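Local coordinates for protein tryptophanyl-tRNA synthetase (Campylobacter jejuni subsp. jejuni, PDB 3TZL) that probably joins tryptophan to its cognate tRNA at the expense of ATP, working as a homodimeric class I aminoacyl-tRNA synthetase, at residues A42-H45 with A46-S49; V88-L91 with Y92-S96; K111-A115 with K116-A120. All blocks are in the same frame, centred on the assembly; numbering follows the deposited sequence.

Contact 1 (A42-H45 with A46-S49); sequences ANYH and AMTS. With TRP (tryptophan), chain J.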
loop_
_atom_site.group_PDB
_atom_site.type_symbol
_atom_site.label_atom_id
_atom_site.label_comp_id
_atom_site.label_asym_id
_atom_site.label_seq_id
_atom_site.Cartn_x
_atom_site.Cartn_y
_atom_site.Cartn_z
ATOM N N ALA B 42 3.764 -4.231 14.846
ATOM C CA ALA B 42 3.687 -3.457 13.615
ATOM C C ALA B 42 4.750 -3.915 12.666
ATOM O O ALA B 42 5.705 -3.191 12.430
ATOM C CB ALA B 42 3.871 -1.964 13.918
ATOM N N ASN B 43 4.595 -5.109 12.112
ATOM C CA ASN B 43 5.653 -5.643 11.263
ATOM C C ASN B 43 5.764 -5.016 9.866
ATOM O O ASN B 43 6.857 -5.019 9.296
ATOM C CB ASN B 43 5.677 -7.193 11.226
ATOM C CG ASN B 43 4.450 -7.817 10.565
ATOM O OD1 ASN B 43 3.338 -7.311 10.683
ATOM N ND2 ASN B 43 4.654 -8.959 9.897
ATOM N N TYR B 44 4.673 -4.474 9.310
ATOM C CA TYR B 44 4.814 -3.780 8.006
ATOM C C TYR B 44 5.732 -2.590 8.192
ATOM O O TYR B 44 6.631 -2.354 7.393
ATOM C CB TYR B 44 3.472 -3.300 7.433
ATOM C CG TYR B 44 2.627 -4.378 6.788
ATOM C CD1 TYR B 44 3.194 -5.372 6.010
ATOM C CD2 TYR B 44 1.253 -4.390 6.963
ATOM C CE1 TYR B 44 2.398 -6.343 5.407
ATOM C CE2 TYR B 44 0.458 -5.349 6.383
ATOM C CZ TYR B 44 1.025 -6.323 5.612
ATOM O OH TYR B 44 0.194 -7.267 5.040
ATOM N N HIS B 45 5.509 -1.848 9.270
ATOM C CA HIS B 45 6.303 -0.652 9.563
ATOM C C HIS B 45 7.774 -0.962 9.796
ATOM O O HIS B 45 8.629 -0.133 9.511
ATOM C CB HIS B 45 5.734 0.096 10.769
ATOM C CG HIS B 45 4.424 0.781 10.495
ATOM N ND1 HIS B 45 4.345 2.047 9.952
ATOM C CD2 HIS B 45 3.147 0.377 10.695
ATOM C CE1 HIS B 45 3.075 2.385 9.814
ATOM N NE2 HIS B 45 2.327 1.393 10.266
ATOM N N ALA B 46 8.089 -2.155 10.301
ATOM C CA ALA B 46 9.494 -2.477 10.554
ATOM C C ALA B 46 10.229 -2.648 9.240
ATOM O O ALA B 46 11.462 -2.628 9.215
ATOM C CB ALA B 46 9.641 -3.723 11.419
HETATM N N MSE B 47 9.480 -2.820 8.145
HETATM C CA MSE B 47 10.117 -3.002 6.852
HETATM C C MSE B 47 10.759 -1.731 6.306
HETATM O O MSE B 47 11.516 -1.814 5.342
HETATM C CB MSE B 47 9.145 -3.554 5.835
HETATM C CG MSE B 47 8.430 -4.776 6.326
HETATM SE SE MSE B 47 7.134 -5.456 5.054
HETATM C CE MSE B 47 6.570 -7.032 6.101
ATOM N N THR B 48 10.459 -0.567 6.898
ATOM C CA THR B 48 11.056 0.691 6.430
ATOM C C THR B 48 12.542 0.809 6.792
ATOM O O THR B 48 13.311 1.423 6.061
ATOM C CB THR B 48 10.311 1.952 6.945
ATOM O OG1 THR B 48 10.440 2.049 8.375
ATOM C CG2 THR B 48 8.817 1.919 6.556
ATOM N N SER B 49 12.959 0.220 7.904
ATOM C CA SER B 49 14.372 0.309 8.286
ATOM C C SER B 49 15.183 -0.979 8.086
ATOM O O SER B 49 16.369 -1.009 8.391
ATOM C CB SER B 49 14.521 0.822 9.720
ATOM O OG SER B 49 13.628 0.136 10.571
HETATM N N TRP J . 4.802 4.371 14.524
HETATM C CA TRP J . 4.737 3.674 15.813
HETATM C C TRP J . 6.104 3.641 16.484
HETATM O O TRP J . 6.230 3.291 17.663
HETATM C CB TRP J . 4.191 2.245 15.641
HETATM C CG TRP J . 2.814 2.233 15.047
HETATM C CD1 TRP J . 2.449 1.815 13.796
HETATM C CD2 TRP J . 1.627 2.712 15.678
HETATM N NE1 TRP J . 1.090 1.990 13.618
HETATM C CE2 TRP J . 0.566 2.548 14.758
HETATM C CE3 TRP J . 1.356 3.267 16.937
HETATM C CZ2 TRP J . -0.747 2.906 15.066
HETATM C CZ3 TRP J . 0.049 3.630 17.238
HETATM C CH2 TRP J . -0.985 3.441 16.308
HETATM O OXT TRP J . 7.105 3.970 15.844
#
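Tyr44 and selenomethionine Met47 lie side by side on one flank of a short helical turn, both pointing the same way. With the chain of Met47 extended beyond CG, its CE reaches Tyr44 CD1 at 3.8 Å, while SE stands at the edge of the ring, 5.4 Å from its centroid, a Met-aromatic contact. Beneath them the turn closes through a bond from Met47 N to Tyr44 O (3.0 Å). The next carbonyl has two donors: His45 O takes Thr48 N and also Thr48 OG1 at 3.1 Å, the hydroxyl coming in nearly along the C=O axis. A chi1 of 66° tucks that hydroxyl between the backbone N and the carbonyl carbon of Thr48 and so turns it back to the carbonyl. The His45 ring leaves in another direction and turns one face to the CD1-NE1 edge of the bound tryptophan's indole, the two planes nearly at right angles, with His45 CD2 3.5 Å from the ligand's CD1. Asp134, itself bonded to the ligand, holds His45 NE2, and Glu90 of the second subunit takes Tyr44 OH. One turn thus serves both the dimer interface and the tryptophan pocket of this class I synthetase.

Contact 2 (V88-L91 with Y92-S96); sequences VMEL and YWILS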
loop_
_atom_site.group_PDB
_atom_site.type_symbol
_atom_site.label_atom_id
_atom_site.label_comp_id
_atom_site.label_asym_id
_atom_site.label_seq_id
_atom_site.Cartn_x
_atom_site.Cartn_y
_atom_site.Cartn_z
ATOM N N VAL B 88 -5.635 -3.867 5.986
ATOM C CA VAL B 88 -4.933 -2.609 6.228
ATOM C C VAL B 88 -4.188 -2.062 5.009
ATOM O O VAL B 88 -4.092 -0.846 4.841
ATOM C CB VAL B 88 -4.004 -2.664 7.471
ATOM C CG1 VAL B 88 -2.693 -3.415 7.164
ATOM C CG2 VAL B 88 -3.736 -1.250 7.952
HETATM N N MSE B 89 -3.695 -2.950 4.146
HETATM C CA MSE B 89 -2.998 -2.541 2.916
HETATM C C MSE B 89 -3.945 -1.899 1.914
HETATM O O MSE B 89 -3.607 -0.925 1.251
HETATM C CB MSE B 89 -2.349 -3.736 2.249
HETATM C CG MSE B 89 -1.191 -4.280 3.016
HETATM SE SE MSE B 89 0.418 -3.295 2.566
HETATM C CE MSE B 89 0.259 -1.575 3.356
ATOM N N GLU B 90 -5.129 -2.474 1.794
ATOM C CA GLU B 90 -6.133 -1.941 0.904
ATOM C C GLU B 90 -6.578 -0.576 1.405
ATOM O O GLU B 90 -6.677 0.364 0.625
ATOM C CB GLU B 90 -7.307 -2.909 0.815
ATOM C CG GLU B 90 -8.218 -2.642 -0.370
ATOM C CD GLU B 90 -8.951 -3.882 -0.818
ATOM O OE1 GLU B 90 -8.902 -4.200 -2.038
ATOM O OE2 GLU B 90 -9.582 -4.534 0.044
ATOM N N LEU B 91 -6.811 -0.451 2.716
ATOM C CA LEU B 91 -7.229 0.833 3.287
ATOM C C LEU B 91 -6.174 1.923 3.099
ATOM O O LEU B 91 -6.494 3.064 2.802
ATOM C CB LEU B 91 -7.610 0.708 4.768
ATOM C CG LEU B 91 -8.145 2.001 5.389
ATOM C CD1 LEU B 91 -9.369 2.479 4.609
ATOM C CD2 LEU B 91 -8.486 1.869 6.912
ATOM N N TYR B 92 -4.919 1.549 3.291
ATOM C CA TYR B 92 -3.778 2.431 3.072
ATOM C C TYR B 92 -3.795 3.068 1.674
ATOM O O TYR B 92 -3.649 4.286 1.544
ATOM C CB TYR B 92 -2.503 1.625 3.336
ATOM C CG TYR B 92 -1.211 2.114 2.728
ATOM C CD1 TYR B 92 -0.671 3.349 3.066
ATOM C CD2 TYR B 92 -0.485 1.294 1.874
ATOM C CE1 TYR B 92 0.532 3.770 2.527
ATOM C CE2 TYR B 92 0.719 1.700 1.350
ATOM C CZ TYR B 92 1.224 2.945 1.673
ATOM O OH TYR B 92 2.431 3.357 1.125
ATOM N N TRP B 93 -4.014 2.264 0.636
ATOM C CA TRP B 93 -4.130 2.803 -0.723
ATOM C C TRP B 93 -5.339 3.739 -0.874
ATOM O O TRP B 93 -5.250 4.795 -1.498
ATOM C CB TRP B 93 -4.244 1.671 -1.738
ATOM C CG TRP B 93 -4.595 2.133 -3.125
ATOM C CD1 TRP B 93 -5.775 1.918 -3.786
ATOM C CD2 TRP B 93 -3.761 2.878 -4.024
ATOM N NE1 TRP B 93 -5.734 2.491 -5.032
ATOM C CE2 TRP B 93 -4.504 3.076 -5.215
ATOM C CE3 TRP B 93 -2.458 3.400 -3.941
ATOM C CZ2 TRP B 93 -3.991 3.777 -6.319
ATOM C CZ3 TRP B 93 -1.945 4.106 -5.045
ATOM C CH2 TRP B 93 -2.714 4.283 -6.217
ATOM N N ILE B 94 -6.477 3.348 -0.313
ATOM C CA ILE B 94 -7.637 4.228 -0.347
ATOM C C ILE B 94 -7.386 5.571 0.352
ATOM O O ILE B 94 -7.676 6.631 -0.212
ATOM C CB ILE B 94 -8.877 3.519 0.204
ATOM C CG1 ILE B 94 -9.330 2.464 -0.799
ATOM C CG2 ILE B 94 -10.008 4.492 0.470
ATOM C CD1 ILE B 94 -10.089 1.337 -0.163
ATOM N N LEU B 95 -6.816 5.535 1.554
ATOM C CA LEU B 95 -6.511 6.763 2.295
ATOM C C LEU B 95 -5.530 7.669 1.555
ATOM O O LEU B 95 -5.545 8.883 1.739
ATOM C CB LEU B 95 -5.959 6.436 3.688
ATOM C CG LEU B 95 -6.900 5.684 4.644
ATOM C CD1 LEU B 95 -6.306 5.615 6.047
ATOM C CD2 LEU B 95 -8.305 6.338 4.690
ATOM N N SER B 96 -4.673 7.090 0.725
ATOM C CA SER B 96 -3.689 7.890 0.003
ATOM C C SER B 96 -4.375 8.883 -0.921
ATOM O O SER B 96 -3.837 9.947 -1.202
ATOM C CB SER B 96 -2.739 7.008 -0.791
ATOM O OG SER B 96 -1.847 6.340 0.079
#
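Bends at chi2 (-85°) and chi3 (72°) curl the side chain of selenomethionine Met89 along the helix, so that its CE comes to 3.3 Å from Tyr92 CD2. Tyr92 has its CG anti to the backbone N (chi1 159°), and its ring runs beside Met89 in the same direction; the methyl approaches the ring obliquely. On another flank the side chains of Leu91 and Leu95 cross obliquely, Leu91 CG lying 4.0 Å from Leu95 CG. Four successive i to i+4 bonds carry these pairs, from Tyr92 N to Val88 O through to Leu95 N and Leu91 O, the last being the shortest at 2.8 Å. Ile94 CD1 lies 3.6 Å from Glu90 O. All the touching residues are buried, for helix 87-96 is covered on several sides. Met89 and Tyr92 meet Leu130 and Ser126 of helix 122-137, Leu95 packs on Ile159 and Val163 of helix 150-167, and Leu91 and Ile94 rest on Met313 of helix 291-320, while Trp93 crosses the dimer interface to Tyr44 and Met89 of the second subunit.

Contact 3 (K111-A115 with K116-A120); sequences KDKVA and KGLSA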
loop_
_atom_site.group_PDB
_atom_site.type_symbol
_atom_site.label_atom_id
_atom_site.label_comp_id
_atom_site.label_asym_id
_atom_site.label_seq_id
_atom_site.Cartn_x
_atom_site.Cartn_y
_atom_site.Cartn_z
ATOM N N LYS B 111 11.081 14.930 7.148
ATOM C CA LYS B 111 11.898 16.145 7.123
ATOM C C LYS B 111 13.253 15.963 7.805
ATOM O O LYS B 111 14.268 16.390 7.274
ATOM C CB LYS B 111 11.163 17.339 7.748
ATOM C CG LYS B 111 10.055 17.907 6.889
ATOM C CD LYS B 111 10.249 19.392 6.590
ATOM C CE LYS B 111 10.101 20.252 7.836
ATOM N NZ LYS B 111 10.352 21.694 7.538
ATOM N N ASP B 112 13.273 15.336 8.974
ATOM C CA ASP B 112 14.530 15.173 9.708
ATOM C C ASP B 112 15.560 14.346 8.937
ATOM O O ASP B 112 16.761 14.601 9.028
ATOM C CB ASP B 112 14.293 14.558 11.089
ATOM C CG ASP B 112 13.435 15.441 11.980
ATOM O OD1 ASP B 112 13.232 16.628 11.631
ATOM O OD2 ASP B 112 12.970 14.943 13.033
ATOM N N LYS B 113 15.077 13.367 8.177
ATOM C CA LYS B 113 15.931 12.496 7.374
ATOM C C LYS B 113 16.577 13.263 6.234
ATOM O O LYS B 113 17.785 13.179 6.016
ATOM C CB LYS B 113 15.102 11.352 6.795
ATOM C CG LYS B 113 15.883 10.369 5.936
ATOM C CD LYS B 113 16.435 9.236 6.783
ATOM C CE LYS B 113 16.629 7.967 5.970
ATOM N NZ LYS B 113 16.710 6.781 6.867
ATOM N N VAL B 114 15.760 14.006 5.501
ATOM C CA VAL B 114 16.229 14.787 4.368
ATOM C C VAL B 114 17.162 15.922 4.798
ATOM O O VAL B 114 18.076 16.307 4.058
ATOM C CB VAL B 114 15.036 15.351 3.582
ATOM C CG1 VAL B 114 15.498 16.324 2.501
ATOM C CG2 VAL B 114 14.259 14.224 2.969
ATOM N N ALA B 115 16.945 16.437 6.005
ATOM C CA ALA B 115 17.722 17.561 6.505
ATOM C C ALA B 115 19.150 17.156 6.857
ATOM O O ALA B 115 20.089 17.924 6.644
ATOM C CB ALA B 115 17.034 18.194 7.702
ATOM N N LYS B 116 19.320 15.948 7.387
ATOM C CA LYS B 116 20.658 15.480 7.734
ATOM C C LYS B 116 21.390 14.865 6.541
ATOM O O LYS B 116 22.373 14.145 6.713
ATOM C CB LYS B 116 20.634 14.519 8.931
ATOM C CG LYS B 116 19.872 13.226 8.712
ATOM C CD LYS B 116 20.088 12.270 9.878
ATOM C CE LYS B 116 19.836 12.960 11.213
ATOM N NZ LYS B 116 20.280 12.121 12.362
ATOM N N GLY B 117 20.907 15.160 5.336
ATOM C CA GLY B 117 21.599 14.783 4.116
ATOM C C GLY B 117 21.155 13.488 3.455
ATOM O O GLY B 117 21.322 13.321 2.246
ATOM N N LEU B 118 20.592 12.572 4.239
ATOM C CA LEU B 118 20.193 11.260 3.727
ATOM C C LEU B 118 19.091 11.319 2.669
ATOM O O LEU B 118 18.344 12.294 2.574
ATOM C CB LEU B 118 19.733 10.358 4.872
ATOM C CG LEU B 118 20.624 10.346 6.118
ATOM C CD1 LEU B 118 20.015 9.474 7.220
ATOM C CD2 LEU B 118 22.024 9.877 5.760
ATOM N N SER B 119 19.003 10.260 1.872
ATOM C CA SER B 119 17.907 10.102 0.926
ATOM C C SER B 119 16.816 9.254 1.572
ATOM O O SER B 119 17.099 8.352 2.364
ATOM C CB SER B 119 18.396 9.472 -0.382
ATOM O OG SER B 119 17.673 8.287 -0.693
ATOM N N ALA B 120 15.567 9.565 1.249
ATOM C CA ALA B 120 14.433 8.872 1.835
ATOM C C ALA B 120 13.720 7.981 0.811
ATOM O O ALA B 120 13.573 8.340 -0.353
ATOM C CB ALA B 120 13.459 9.877 2.451
#
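Lys113 and Leu118 meet through their aliphatic parts, crossing at about a right angle: Lys113 CD lies 3.6 Å from Leu118 CD1, and the next carbon, Lys113 CE, comes to 3.7 Å from Ser119 O. The lysine gets there because its CG is anti to the backbone N and the chain then bends at chi2 (90°), which carries the methylenes alongside the departing loop. Leu118 also sets its CB against the backbone, at Lys113 O. Lys116 packs differently. Its CG stands between its own N and carbonyl carbon, chi1 63°, and so lies back over the last turn, 3.4 Å from both Lys113 O and Asp112 O.

This is the C-terminal end of helix 108-115, where the chain stops winding and turns into the loop leading to helix 122-137. Two weak backbone bonds close it off, Lys116 N to Asp112 O and Gly117 N to Val114 O, both at 3.3 Å. Lys116 is the first residue to leave helical angles, and Gly117 follows with a positive phi of 96°, a backbone conformation in which a CB would press against the preceding carbonyl oxygen. From there the chain becomes extended and passes back alongside the helix, bringing Leu118 O to 3.7 Å from Val114 CA. Ala120, the buried residue among those in contact, directs its CB toward the helix, 4.5 Å from Val114 CG2. Further out, the backbone of Ala120 is hydrogen-bonded to the second subunit.

How the contacts relate
Contacts 1, 2 and 3 follow in series along the chain, at increasing remove from the bound tryptophan. Contact 1 lines its pocket; contact 2 touches contact 1, with Tyr44 CE2 3.8 Å from Val88 CG1, and the side chain of Val88 remains about 8 Å from the ligand. The centres of these two lie 16 Å apart, yet the dimer joins them a second time, since Tyr44 of contact 1 meets Glu90 and Trp93 of the second subunit's copy of contact 2. Contact 3 stands off, its nearest atoms about 6 Å from contact 1 and about 12 Å from contact 2; its Asp112 side chain is about 13 Å from the tryptophan.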